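Local coordinates for kelch-like protein 7 (Homo sapiens, PDB 3II7) that acts as a substrate-specific adapter of a CUL3-RBX1 E3 ubiquitin ligase, here represented by its kelch-repeat beta-propeller domain, at residues 135-143 against 153-161; 16-27 against 36-45. All coordinates share one frame; numbering follows the deposited sequence. Where two conformers were deposited one is given.

From the N terminus the chain first meets contact 2, within the first kelch repeat: 16-27 carries strand 13-18 through a loop into strand 26-30. The segment 36-45 begins on strand 35-38, closing the hairpin 26-30/35-38 at the outer edge of a blade that strand 290-295 completes from the C-terminal end. About ninety residues later comes contact 1, where the loop 135-143, late in the third kelch repeat and running from strand 129-133 of one blade to strand 144-148 of the next, meets 153-161 of the fourth repeat. The contacts follow in series, neither nested nor crossed, on opposite sides of the propeller's centre. The nearest atoms of contact 1 and contact 2 are about 15 Å apart.

Contact 1 of 2, residues 135-143 against 153-161; sequences SMLTQRCSH and YVCGGSLGN. With EDO (1,2-ethanediol), chain T.
R140 reaches across to G156, whose O takes a hydrogen bond from R140 NH1 (2.9 Å) on a lone pair, in the carbonyl plane and close to the guanidinium plane. In the conformer given, V154 CG1 lies over one face of the guanidinium and V154 CG2 is 4.1 Å from M136 SD. Next along, C141 and S158 form a single antiparallel hydrogen-bonded pair: C141 N to S158 O at 3.0 Å and S158 N to C141 O at 2.7 Å. G157 fits against C141 O, where a CB would clash. L159 CD2 meets Q139 CG at 3.8 Å, and a water joins S142 OG to S158 OG. The whole belongs to a kelch beta-propeller, the loop between two blades packing on G156 and G157, which follow C155. R140 CG sits between its backbone N and carbonyl carbon (chi1 52°), which lays it over one face of the H143 ring. With an alanine here the guanidinium is gone: E172, salt-bridged through R140 NH2, would probably lose its charge partner, keeping backbone donors such as L137 N and T138 N, and G156 O would lose its NH1 donor. S170 O also accepts from R140 NH1, and S107 OG pairs with H143 NE2.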
loop_
_atom_site.group_PDB
_atom_site.type_symbol
_atom_site.label_atom_id
_atom_site.label_comp_id
_atom_site.label_asym_id
_atom_site.label_seq_id
_atom_site.Cartn_x
_atom_site.Cartn_y
_atom_site.Cartn_z
ATOM N N SER A 135 -12.593 14.797 4.812
ATOM C CA SER A 135 -12.157 14.373 3.495
ATOM C C SER A 135 -10.779 14.920 3.140
ATOM O O SER A 135 -10.397 16.024 3.575
ATOM C CB SER A 135 -13.140 14.869 2.451
ATOM O OG SER A 135 -14.360 14.141 2.545
ATOM N N MET A 136 -10.059 14.188 2.295
ATOM C CA MET A 136 -8.808 14.701 1.728
ATOM C C MET A 136 -9.035 15.987 0.965
ATOM O O MET A 136 -10.140 16.269 0.469
ATOM C CB MET A 136 -8.149 13.683 0.778
ATOM C CG MET A 136 -7.731 12.413 1.433
ATOM S SD MET A 136 -6.946 11.227 0.335
ATOM C CE MET A 136 -8.293 10.840 -0.839
ATOM N N LEU A 137 -7.962 16.750 0.855
ATOM C CA LEU A 137 -7.962 18.019 0.095
ATOM C C LEU A 137 -8.086 17.784 -1.429
ATOM O O LEU A 137 -8.685 18.604 -2.142
ATOM C CB LEU A 137 -6.689 18.816 0.405
ATOM C CG LEU A 137 -6.563 19.282 1.885
ATOM C CD1 LEU A 137 -5.187 19.809 2.185
ATOM C CD2 LEU A 137 -7.589 20.365 2.188
ATOM N N THR A 138 -7.516 16.667 -1.918
ATOM C CA THR A 138 -7.570 16.283 -3.341
ATOM C C THR A 138 -8.045 14.851 -3.448
ATOM O O THR A 138 -7.525 13.957 -2.764
ATOM C CB THR A 138 -6.187 16.384 -3.994
ATOM O OG1 THR A 138 -5.666 17.734 -3.854
ATOM C CG2 THR A 138 -6.242 15.962 -5.473
ATOM N N GLN A 139 -9.044 14.643 -4.290
ATOM C CA GLN A 139 -9.551 13.328 -4.567
ATOM C C GLN A 139 -8.458 12.517 -5.261
ATOM O O GLN A 139 -7.650 13.067 -6.027
ATOM C CB GLN A 139 -10.793 13.421 -5.460
ATOM C CG GLN A 139 -10.514 13.895 -6.879
ATOM C CD GLN A 139 -11.705 14.570 -7.531
ATOM O OE1 GLN A 139 -11.976 15.722 -7.275
ATOM N NE2 GLN A 139 -12.414 13.844 -8.391
ATOM N N ARG A 140 -8.428 11.221 -4.996
ATOM C CA ARG A 140 -7.385 10.362 -5.579
ATOM C C ARG A 140 -7.712 8.865 -5.542
ATOM O O ARG A 140 -8.399 8.426 -4.659
ATOM C CB ARG A 140 -6.022 10.613 -4.919
ATOM C CG ARG A 140 -5.968 10.543 -3.487
ATOM C CD ARG A 140 -4.608 11.069 -2.962
ATOM N NE ARG A 140 -4.524 12.518 -2.637
ATOM C CZ ARG A 140 -3.467 13.301 -2.869
ATOM N NH1 ARG A 140 -2.417 12.860 -3.545
ATOM N NH2 ARG A 140 -3.480 14.577 -2.496
ATOM N N CYS A 141 -7.250 8.146 -6.576
ATOM C CA CYS A 141 -7.244 6.669 -6.684
ATOM C C CYS A 141 -5.805 6.210 -6.889
ATOM O O CYS A 141 -5.032 6.925 -7.518
ATOM C CB CYS A 141 -8.022 6.213 -7.926
ATOM S SG CYS A 141 -9.775 6.398 -7.860
ATOM N N SER A 142 -5.479 4.996 -6.448
ATOM C CA SER A 142 -4.194 4.366 -6.749
ATOM C C SER A 142 -3.045 5.122 -6.137
ATOM O O SER A 142 -1.932 5.048 -6.609
ATOM C CB SER A 142 -3.995 4.231 -8.266
ATOM O OG SER A 142 -5.057 3.500 -8.856
ATOM N N HIS A 143 -3.361 5.855 -5.089
ATOM C CA HIS A 143 -2.397 6.564 -4.286
ATOM C C HIS A 143 -1.806 5.677 -3.208
ATOM O O HIS A 143 -2.334 4.627 -2.876
ATOM C CB HIS A 143 -3.075 7.771 -3.597
ATOM C CG HIS A 143 -4.296 7.401 -2.798
ATOM N ND1 HIS A 143 -5.406 6.828 -3.380
ATOM C CD2 HIS A 143 -4.582 7.525 -1.475
ATOM C CE1 HIS A 143 -6.310 6.585 -2.446
ATOM N NE2 HIS A 143 -5.853 7.033 -1.289
ATOM N N TYR A 153 -0.094 9.923 6.020
ATOM C CA TYR A 153 0.378 10.610 4.817
ATOM C C TYR A 153 -0.200 9.950 3.588
ATOM O O TYR A 153 -0.202 8.712 3.461
ATOM C CB TYR A 153 1.883 10.559 4.711
ATOM C CG TYR A 153 2.606 11.310 5.779
ATOM C CD1 TYR A 153 3.100 12.593 5.560
ATOM C CD2 TYR A 153 2.775 10.760 7.033
ATOM C CE1 TYR A 153 3.741 13.292 6.566
ATOM C CE2 TYR A 153 3.433 11.460 8.052
ATOM C CZ TYR A 153 3.916 12.738 7.801
ATOM O OH TYR A 153 4.568 13.441 8.785
ATOM N N VAL A 154 -0.673 10.775 2.669
ATOM C CA VAL A 154 -1.099 10.332 1.361
ATOM C C VAL A 154 -0.258 11.047 0.290
ATOM O O VAL A 154 0.026 12.213 0.439
ATOM C CB VAL A 154 -2.564 10.700 1.145
ATOM C CG1 VAL A 154 -2.944 10.486 -0.275
ATOM C CG2 VAL A 154 -3.468 9.888 2.066
ATOM N N CYS A 155 0.109 10.347 -0.782
ATOM C CA CYS A 155 0.703 10.983 -1.924
ATOM C C CYS A 155 0.429 10.264 -3.217
ATOM O O CYS A 155 0.288 9.005 -3.293
ATOM C CB CYS A 155 2.177 11.216 -1.790
ATOM S SG CYS A 155 3.104 9.742 -1.685
ATOM N N GLY A 156 0.386 11.073 -4.230
ATOM C CA GLY A 156 0.183 10.641 -5.600
ATOM C C GLY A 156 -1.202 10.071 -5.839
ATOM O O GLY A 156 -2.187 10.512 -5.241
ATOM N N GLY A 157 -1.267 9.114 -6.737
ATOM C CA GLY A 157 -2.540 8.619 -7.243
ATOM C C GLY A 157 -2.961 9.378 -8.485
ATOM O O GLY A 157 -2.204 10.176 -9.053
ATOM N N SER A 158 -4.189 9.125 -8.932
ATOM C CA SER A 158 -4.716 9.813 -10.095
ATOM C C SER A 158 -6.124 10.303 -9.868
ATOM O O SER A 158 -6.802 9.879 -8.928
ATOM C CB SER A 158 -4.681 8.903 -11.307
ATOM O OG SER A 158 -5.505 7.777 -11.116
ATOM N N LEU A 159 -6.568 11.195 -10.759
ATOM C CA LEU A 159 -7.986 11.554 -10.863
ATOM C C LEU A 159 -8.329 11.653 -12.358
ATOM O O LEU A 159 -7.430 11.844 -13.182
ATOM C CB LEU A 159 -8.279 12.850 -10.128
ATOM C CG LEU A 159 -7.347 14.059 -10.306
ATOM C CD1 LEU A 159 -7.431 14.683 -11.685
ATOM C CD2 LEU A 159 -7.726 15.108 -9.227
ATOM N N GLY A 160 -9.608 11.486 -12.692
ATOM C CA GLY A 160 -10.068 11.517 -14.075
ATOM C C GLY A 160 -9.731 10.231 -14.811
ATOM O O GLY A 160 -9.237 9.263 -14.208
ATOM N N ASN A 161 -10.004 10.197 -16.113
ATOM C CA ASN A 161 -9.702 8.975 -16.908
ATOM C C ASN A 161 -8.292 9.005 -17.560
ATOM O O ASN A 161 -7.508 9.932 -17.318
ATOM C CB ASN A 161 -10.812 8.699 -17.913
ATOM C CG ASN A 161 -10.917 9.754 -18.996
ATOM O OD1 ASN A 161 -9.970 10.491 -19.271
ATOM N ND2 ASN A 161 -12.072 9.814 -19.629
HETATM C C1 EDO T . -14.057 18.567 -0.437
HETATM O O1 EDO T . -15.334 18.226 0.121
HETATM C C2 EDO T . -12.934 17.875 0.339
HETATM O O2 EDO T . -11.655 18.380 -0.077
HETATM O O HOH W 1 -5.844 5.068 -11.323
#

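Contact 2 of 2, residues 16-27 against 36-45; sequences ALFGGSQPQSCR and WTDIRCPFEK. With EDO (1,2-ethanediol), chain B; EDO (1,2-ethanediol), chain M; EDO (1,2-ethanediol), chain D; EDO (1,2-ethanediol), chain E.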
loop_
_atom_site.group_PDB
_atom_site.type_symbol
_atom_site.label_atom_id
_atom_site.label_comp_id
_atom_site.label_asym_id
_atom_site.label_seq_id
_atom_site.Cartn_x
_atom_site.Cartn_y
_atom_site.Cartn_z
ATOM N N ALA A 16 3.530 -10.060 4.226
ATOM C CA ALA A 16 2.440 -10.947 3.792
ATOM C C ALA A 16 1.887 -10.462 2.475
ATOM O O ALA A 16 1.605 -9.276 2.302
ATOM C CB ALA A 16 1.356 -10.975 4.821
ATOM N N LEU A 17 1.738 -11.398 1.539
ATOM C CA LEU A 17 1.210 -11.102 0.202
ATOM C C LEU A 17 -0.063 -11.904 0.001
ATOM O O LEU A 17 -0.083 -13.115 0.272
ATOM C CB LEU A 17 2.234 -11.440 -0.865
ATOM C CG LEU A 17 3.427 -10.465 -0.974
ATOM C CD1 LEU A 17 4.339 -10.570 0.212
ATOM C CD2 LEU A 17 4.197 -10.716 -2.265
ATOM N N PHE A 18 -1.124 -11.233 -0.447
ATOM C CA PHE A 18 -2.424 -11.887 -0.638
ATOM C C PHE A 18 -2.895 -11.788 -2.048
ATOM O O PHE A 18 -3.050 -10.674 -2.577
ATOM C CB PHE A 18 -3.470 -11.306 0.290
ATOM C CG PHE A 18 -3.150 -11.494 1.767
ATOM C CD1 PHE A 18 -2.389 -10.532 2.461
ATOM C CD2 PHE A 18 -3.568 -12.632 2.443
ATOM C CE1 PHE A 18 -2.083 -10.695 3.791
ATOM C CE2 PHE A 18 -3.272 -12.806 3.782
ATOM C CZ PHE A 18 -2.522 -11.825 4.468
ATOM N N GLY A 19 -3.170 -12.945 -2.662
ATOM C CA GLY A 19 -3.524 -13.004 -4.070
ATOM C C GLY A 19 -4.604 -13.980 -4.416
ATOM O O GLY A 19 -4.632 -14.477 -5.533
ATOM N N GLY A 20 -5.499 -14.266 -3.467
ATOM C CA GLY A 20 -6.663 -15.103 -3.755
ATOM C C GLY A 20 -6.597 -16.462 -3.113
ATOM O O GLY A 20 -5.945 -16.647 -2.088
ATOM N N SER A 21 -7.297 -17.418 -3.717
ATOM C CA SER A 21 -7.502 -18.728 -3.109
ATOM C C SER A 21 -6.810 -19.889 -3.832
ATOM O O SER A 21 -6.936 -21.031 -3.392
ATOM C CB SER A 21 -9.001 -19.015 -2.994
ATOM O OG SER A 21 -9.604 -19.007 -4.283
ATOM N N GLN A 22 -6.094 -19.614 -4.925
ATOM C CA GLN A 22 -5.320 -20.660 -5.622
ATOM C C GLN A 22 -4.113 -21.064 -4.797
ATOM O O GLN A 22 -3.590 -20.260 -3.991
ATOM C CB GLN A 22 -4.837 -20.206 -7.012
ATOM C CG GLN A 22 -5.753 -20.590 -8.156
ATOM C CD GLN A 22 -7.065 -19.880 -8.088
ATOM O OE1 GLN A 22 -7.242 -18.987 -7.267
ATOM N NE2 GLN A 22 -8.007 -20.272 -8.945
ATOM N N PRO A 23 -3.635 -22.306 -4.991
ATOM C CA PRO A 23 -2.439 -22.679 -4.237
ATOM C C PRO A 23 -1.258 -21.713 -4.441
ATOM O O PRO A 23 -0.997 -21.238 -5.568
ATOM C CB PRO A 23 -2.108 -24.084 -4.777
ATOM C CG PRO A 23 -3.419 -24.647 -5.148
ATOM C CD PRO A 23 -4.229 -23.465 -5.688
ATOM N N GLN A 24 -0.579 -21.419 -3.334
ATOM C CA GLN A 24 0.584 -20.536 -3.297
ATOM C C GLN A 24 0.266 -19.087 -3.665
ATOM O O GLN A 24 1.182 -18.299 -3.898
ATOM C CB GLN A 24 1.748 -21.087 -4.153
ATOM C CG GLN A 24 2.392 -22.356 -3.605
ATOM C CD GLN A 24 1.575 -23.612 -3.844
ATOM O OE1 GLN A 24 1.246 -24.333 -2.905
ATOM N NE2 GLN A 24 1.258 -23.892 -5.112
ATOM N N SER A 25 -1.013 -18.710 -3.662
ATOM C CA SER A 25 -1.395 -17.351 -4.049
ATOM C C SER A 25 -1.435 -16.377 -2.863
ATOM O O SER A 25 -1.561 -15.165 -3.064
ATOM C CB SER A 25 -2.723 -17.347 -4.784
ATOM O OG SER A 25 -3.790 -17.602 -3.904
ATOM N N CYS A 26 -1.312 -16.898 -1.633
ATOM C CA CYS A 26 -1.061 -16.037 -0.450
ATOM C C CYS A 26 0.129 -16.613 0.296
ATOM O O CYS A 26 0.177 -17.817 0.523
ATOM C CB CYS A 26 -2.266 -15.962 0.481
ATOM S SG CYS A 26 -3.758 -15.312 -0.218
ATOM N N ARG A 27 1.119 -15.764 0.602
ATOM C CA ARG A 27 2.371 -16.228 1.193
ATOM C C ARG A 27 3.014 -15.165 2.074
ATOM O O ARG A 27 2.815 -13.952 1.856
ATOM C CB ARG A 27 3.373 -16.631 0.092
ATOM C CG ARG A 27 2.871 -17.614 -0.962
ATOM C CD ARG A 27 4.016 -18.175 -1.800
ATOM N NE ARG A 27 4.480 -19.469 -1.306
ATOM C CZ ARG A 27 5.517 -20.156 -1.790
ATOM N NH1 ARG A 27 6.240 -19.664 -2.799
ATOM N NH2 ARG A 27 5.836 -21.344 -1.258
ATOM N N TRP A 36 9.741 -18.187 1.496
ATOM C CA TRP A 36 8.327 -17.981 1.195
ATOM C C TRP A 36 7.551 -19.114 1.853
ATOM O O TRP A 36 7.920 -20.320 1.698
ATOM C CB TRP A 36 8.090 -18.027 -0.306
ATOM C CG TRP A 36 8.626 -16.864 -1.104
ATOM C CD1 TRP A 36 9.788 -16.841 -1.883
ATOM C CD2 TRP A 36 8.021 -15.604 -1.270
ATOM N NE1 TRP A 36 9.904 -15.632 -2.503
ATOM C CE2 TRP A 36 8.844 -14.847 -2.148
ATOM C CE3 TRP A 36 6.841 -15.024 -0.786
ATOM C CZ2 TRP A 36 8.531 -13.556 -2.515
ATOM C CZ3 TRP A 36 6.542 -13.736 -1.150
ATOM C CH2 TRP A 36 7.380 -13.015 -2.014
ATOM N N THR A 37 6.486 -18.767 2.586
ATOM C CA THR A 37 5.642 -19.760 3.234
ATOM C C THR A 37 4.181 -19.529 2.937
ATOM O O THR A 37 3.694 -18.419 3.058
ATOM C CB THR A 37 5.834 -19.730 4.769
ATOM O OG1 THR A 37 7.222 -19.880 5.077
ATOM C CG2 THR A 37 5.031 -20.854 5.433
ATOM N N ASP A 38 3.476 -20.591 2.571
ATOM C CA ASP A 38 2.042 -20.504 2.244
ATOM C C ASP A 38 1.125 -20.055 3.401
ATOM O O ASP A 38 1.304 -20.456 4.545
ATOM C CB ASP A 38 1.540 -21.845 1.711
ATOM C CG ASP A 38 2.148 -22.228 0.362
ATOM O OD1 ASP A 38 2.772 -21.387 -0.321
ATOM O OD2 ASP A 38 1.974 -23.406 -0.010
ATOM N N ILE A 39 0.161 -19.193 3.063
ATOM C CA ILE A 39 -0.968 -18.829 3.920
ATOM C C ILE A 39 -2.222 -19.368 3.249
ATOM O O ILE A 39 -2.516 -19.003 2.105
ATOM C CB ILE A 39 -1.114 -17.295 4.033
ATOM C CG1 ILE A 39 0.151 -16.657 4.625
ATOM C CG2 ILE A 39 -2.329 -16.916 4.878
ATOM C CD1 ILE A 39 0.186 -15.130 4.501
ATOM N N ARG A 40 -2.973 -20.215 3.947
ATOM C CA ARG A 40 -4.247 -20.689 3.427
ATOM C C ARG A 40 -5.275 -19.563 3.461
ATOM O O ARG A 40 -5.425 -18.897 4.481
ATOM C CB ARG A 40 -4.746 -21.902 4.212
ATOM C CG ARG A 40 -3.866 -23.140 4.017
ATOM C CD ARG A 40 -4.305 -24.276 4.901
ATOM N NE ARG A 40 -4.128 -23.918 6.314
ATOM C CZ ARG A 40 -4.661 -24.561 7.351
ATOM N NH1 ARG A 40 -5.429 -25.646 7.184
ATOM N NH2 ARG A 40 -4.432 -24.096 8.574
ATOM N N CYS A 41 -5.948 -19.343 2.327
ATOM C CA CYS A 41 -6.966 -18.289 2.172
ATOM C C CYS A 41 -8.146 -18.863 1.430
ATOM O O CYS A 41 -7.986 -19.318 0.302
ATOM C CB CYS A 41 -6.430 -17.140 1.367
ATOM S SG CYS A 41 -7.595 -15.790 1.068
ATOM N N PRO A 42 -9.332 -18.825 2.039
ATOM C CA PRO A 42 -10.518 -19.399 1.413
ATOM C C PRO A 42 -11.361 -18.377 0.608
ATOM O O PRO A 42 -12.479 -18.684 0.206
ATOM C CB PRO A 42 -11.297 -19.870 2.620
ATOM C CG PRO A 42 -11.075 -18.782 3.610
ATOM C CD PRO A 42 -9.649 -18.326 3.391
ATOM N N PHE A 43 -10.803 -17.199 0.357
ATOM C CA PHE A 43 -11.493 -16.129 -0.407
ATOM C C PHE A 43 -10.822 -15.881 -1.730
ATOM O O PHE A 43 -9.581 -15.850 -1.822
ATOM C CB PHE A 43 -11.517 -14.832 0.395
ATOM C CG PHE A 43 -12.211 -14.964 1.726
ATOM C CD1 PHE A 43 -13.574 -15.206 1.784
ATOM C CD2 PHE A 43 -11.509 -14.846 2.911
ATOM C CE1 PHE A 43 -14.212 -15.343 2.997
ATOM C CE2 PHE A 43 -12.147 -14.983 4.132
ATOM C CZ PHE A 43 -13.505 -15.233 4.166
ATOM N N GLU A 44 -11.649 -15.682 -2.754
ATOM C CA GLU A 44 -11.173 -15.416 -4.098
ATOM C C GLU A 44 -10.541 -14.027 -4.183
ATOM O O GLU A 44 -10.832 -13.148 -3.360
ATOM C CB GLU A 44 -12.322 -15.530 -5.081
ATOM C CG GLU A 44 -12.834 -16.944 -5.224
ATOM C CD GLU A 44 -13.743 -17.120 -6.423
ATOM O OE1 GLU A 44 -14.425 -16.143 -6.813
ATOM O OE2 GLU A 44 -13.768 -18.238 -6.979
ATOM N N LYS A 45 -9.695 -13.837 -5.189
ATOM C CA LYS A 45 -9.030 -12.583 -5.437
ATOM C C LYS A 45 -10.036 -11.460 -5.570
ATOM O O LYS A 45 -11.083 -11.634 -6.203
ATOM C CB LYS A 45 -8.308 -12.616 -6.786
ATOM C CG LYS A 45 -7.193 -13.563 -6.932
ATOM C CD LYS A 45 -6.842 -13.767 -8.429
ATOM C CE LYS A 45 -5.939 -12.684 -8.949
ATOM N NZ LYS A 45 -4.568 -12.884 -8.434
HETATM C C1 EDO B . -3.678 -19.185 -0.807
HETATM O O1 EDO B . -2.305 -19.576 -0.555
HETATM C C2 EDO B . -4.546 -20.390 -1.145
HETATM O O2 EDO B . -5.020 -21.084 0.015
HETATM C C1 EDO M . -9.912 -17.765 -8.175
HETATM O O1 EDO M . -9.906 -18.828 -7.221
HETATM C C2 EDO M . -8.842 -16.718 -7.836
HETATM O O2 EDO M . -8.682 -16.570 -6.430
HETATM C C1 EDO D . -1.754 -24.357 -0.267
HETATM O O1 EDO D . -2.525 -24.591 -1.460
HETATM C C2 EDO D . -1.899 -22.904 0.163
HETATM O O2 EDO D . -1.236 -22.047 -0.781
HETATM C C1 EDO E . 7.300 -16.560 -4.699
HETATM O O1 EDO E . 6.069 -17.247 -4.362
HETATM C C2 EDO E . 7.819 -17.056 -6.033
HETATM O O2 EDO E . 7.930 -18.492 -5.974
#
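R27 starts with CG beside its backbone N (chi1 -52°) and bends at chi3 (96°), which brings NE and NH2 beside the D38 carboxylate, the two side chains lying side by side and pointing the same way. R27 NE meets D38 OD1 at 2.8 Å in a salt bridge, nearly along the C-O axis but tilted from the guanidinium plane; a weak bond from R27 NH2 to the same oxygen supplements it. W36 CB lies over one face of the guanidinium, 3.5 Å from R27 NH1, and Q24 CG is over the opposite face. The far rim of the W36 indole meets L17, W36 CH2 to L17 CD2 at 3.9 Å, with the methyl at the ring edge. An ethanediol, probably from the crystallisation liquor, has C1 over the centre of one face of the indole, and its O1 accepts from R27 NH1 at 2.9 Å. R27 and D38 are a non-hydrogen-bonded antiparallel pair of the outermost hairpin of the blade, and just beyond it I39 N donates to C26 O at 2.9 Å. I39 CB packs on C26 CB, and CD1 reaches A16 and the ring of F18. C41 CB comes to 3.6 Å from C26 SG, which also accepts from G19 N. G20 passes against K45 CG where a CB would clash, and K45 NZ makes a weak bond to G19 O. In the next blade, Y75 touches I39 and W82 touches F18. The chemistry divides: charge pairing toward the partly exposed hairpin edge, where each ion would probably stabilise the other, and apolar and sulfur contacts where I39 and C41 pack on C26.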